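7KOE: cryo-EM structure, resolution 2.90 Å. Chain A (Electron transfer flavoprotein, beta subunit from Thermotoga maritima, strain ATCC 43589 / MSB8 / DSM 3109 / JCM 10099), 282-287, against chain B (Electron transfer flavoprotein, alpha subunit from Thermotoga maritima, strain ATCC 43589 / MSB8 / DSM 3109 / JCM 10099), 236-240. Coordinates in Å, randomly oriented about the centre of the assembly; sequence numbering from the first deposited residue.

Chain A, residues 282-287: LVEALK
Chain B 236-240: DLLGG

Loop of the beta subunit (chain A) packed against a turn of the alpha subunit (chain B). The middle of the chain A stretch is irregular: Val283(A) has phi/psi -74/-31, Glu284(A) turns to positive phi at 67/9, and Ala285(A) and Leu286(A) follow at -142/4 and -117/24. In chain B a weakly bonded helix beginning earlier in the chain runs to about Leu237(B); Asp236(B) lies at -78/-18 and Leu237(B) at -67/-53. Leu238(B) lies at -80/2, and Gly239(B), at 72/36, is the first residue to leave helical phi/psi; its positive phi by itself favours glycine. Gly240(B) is extended, -135/178. The closest CA atoms of the two stretches are those of Ala285(A) and Leu238(B), 5.2 Å apart.

No hydrogen bond crosses between the stretches, which together bury 187 Å², so between them the contact is one of packing. Ala285(A) points its CA-to-CB bond toward chain B, and its methyl meets backbone: Ala285(A) CB lies 3.5 Å from Leu238(B) O and 3.7 Å from Leu237(B) O. A CB ideally placed on Gly239(B) would stand 3.9 Å from Ala285(A) CB, just touching this methyl without clashing. Val283(A), chi1 t, approaches the same carbonyl, with Val283(A) CG1 3.9 Å from Leu238(B) O.

Leu238(B) gives up the most surface, 74 Å². Its CA-to-CB bond points sideways, but the m,t rotamer (-56°, 160°) brings the end of the side chain nearer to chain A. Leu286(A), also sideways at CB and m,t (-76°, -175°), reaches in likewise, and Leu286(A) CG packs 3.7 Å from Leu238(B) CD2, an apolar contact between two buried side chains. Leu237(B), chi1 t with chi2 off-well at 138°, brings its end nearer than its sideways CB, yet Leu237(B) CD2 stays 5.2 Å from Leu286(A) CD2. Glu284(A), m,m with chi3 -36°, leads its carboxylate away.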

# COMPACT_ATOMS: atom_id res chain seq x y z
N LEU A 282 -6.06 -22.06 47.50
CA LEU A 282 -5.80 -23.26 46.73
C LEU A 282 -4.51 -23.96 47.13
O LEU A 282 -4.17 -24.98 46.52
CB LEU A 282 -5.75 -22.89 45.25
CG LEU A 282 -7.02 -22.23 44.76
CD1 LEU A 282 -6.75 -21.54 43.45
CD2 LEU A 282 -8.10 -23.28 44.59
N VAL A 283 -3.80 -23.45 48.13
CA VAL A 283 -2.45 -23.93 48.44
C VAL A 283 -2.50 -25.30 49.11
O VAL A 283 -1.60 -26.13 48.90
CB VAL A 283 -1.72 -22.87 49.28
CG1 VAL A 283 -0.32 -23.31 49.67
CG2 VAL A 283 -1.64 -21.57 48.52
N GLU A 284 -3.56 -25.57 49.89
CA GLU A 284 -3.79 -26.73 50.77
C GLU A 284 -2.84 -26.77 51.96
O GLU A 284 -2.82 -27.76 52.69
CB GLU A 284 -3.74 -28.08 50.05
CG GLU A 284 -4.78 -28.27 48.97
CD GLU A 284 -6.18 -28.43 49.52
OE1 GLU A 284 -6.33 -29.05 50.60
OE2 GLU A 284 -7.12 -27.93 48.89
N ALA A 285 -2.05 -25.72 52.18
CA ALA A 285 -1.20 -25.61 53.35
C ALA A 285 -1.13 -24.20 53.91
O ALA A 285 -0.36 -23.97 54.84
CB ALA A 285 0.22 -26.10 53.02
N LEU A 286 -1.89 -23.26 53.36
CA LEU A 286 -2.01 -21.92 53.92
C LEU A 286 -3.43 -21.62 54.38
O LEU A 286 -3.82 -20.45 54.44
CB LEU A 286 -1.53 -20.87 52.91
CG LEU A 286 -0.00 -20.80 52.79
CD1 LEU A 286 0.42 -19.67 51.87
CD2 LEU A 286 0.66 -20.67 54.15
N LYS A 287 -4.20 -22.65 54.68
CA LYS A 287 -5.46 -22.52 55.38
C LYS A 287 -5.31 -22.10 56.85
O LYS A 287 -6.14 -21.32 57.32
CB LYS A 287 -6.27 -23.82 55.27
CG LYS A 287 -6.39 -24.36 53.86
CD LYS A 287 -7.63 -23.83 53.16
CE LYS A 287 -8.00 -24.70 51.97
NZ LYS A 287 -9.35 -24.37 51.43
N ASP B 236 8.52 -27.81 51.58
CA ASP B 236 7.74 -28.82 52.29
C ASP B 236 6.80 -28.19 53.31
O ASP B 236 5.86 -28.84 53.77
CB ASP B 236 8.68 -29.82 52.98
CG ASP B 236 9.38 -30.72 51.99
OD1 ASP B 236 8.80 -31.00 50.92
OD2 ASP B 236 10.51 -31.16 52.29
N LEU B 237 7.05 -26.93 53.67
CA LEU B 237 6.11 -26.19 54.50
C LEU B 237 4.82 -25.93 53.75
O LEU B 237 3.73 -26.25 54.24
CB LEU B 237 6.75 -24.88 54.96
CG LEU B 237 5.97 -23.99 55.93
CD1 LEU B 237 6.92 -23.47 56.96
CD2 LEU B 237 5.30 -22.83 55.21
N LEU B 238 4.92 -25.36 52.56
CA LEU B 238 3.76 -25.05 51.74
C LEU B 238 3.24 -26.26 50.98
O LEU B 238 2.27 -26.13 50.23
CB LEU B 238 4.11 -23.93 50.76
CG LEU B 238 4.63 -22.67 51.45
CD1 LEU B 238 5.41 -21.77 50.51
CD2 LEU B 238 3.48 -21.91 52.03
N GLY B 239 3.84 -27.43 51.17
CA GLY B 239 3.38 -28.64 50.51
C GLY B 239 3.68 -28.66 49.03
O GLY B 239 2.88 -29.18 48.24
N GLY B 240 4.83 -28.12 48.63
CA GLY B 240 5.15 -27.98 47.22
C GLY B 240 6.57 -28.41 46.92
O GLY B 240 7.35 -28.78 47.80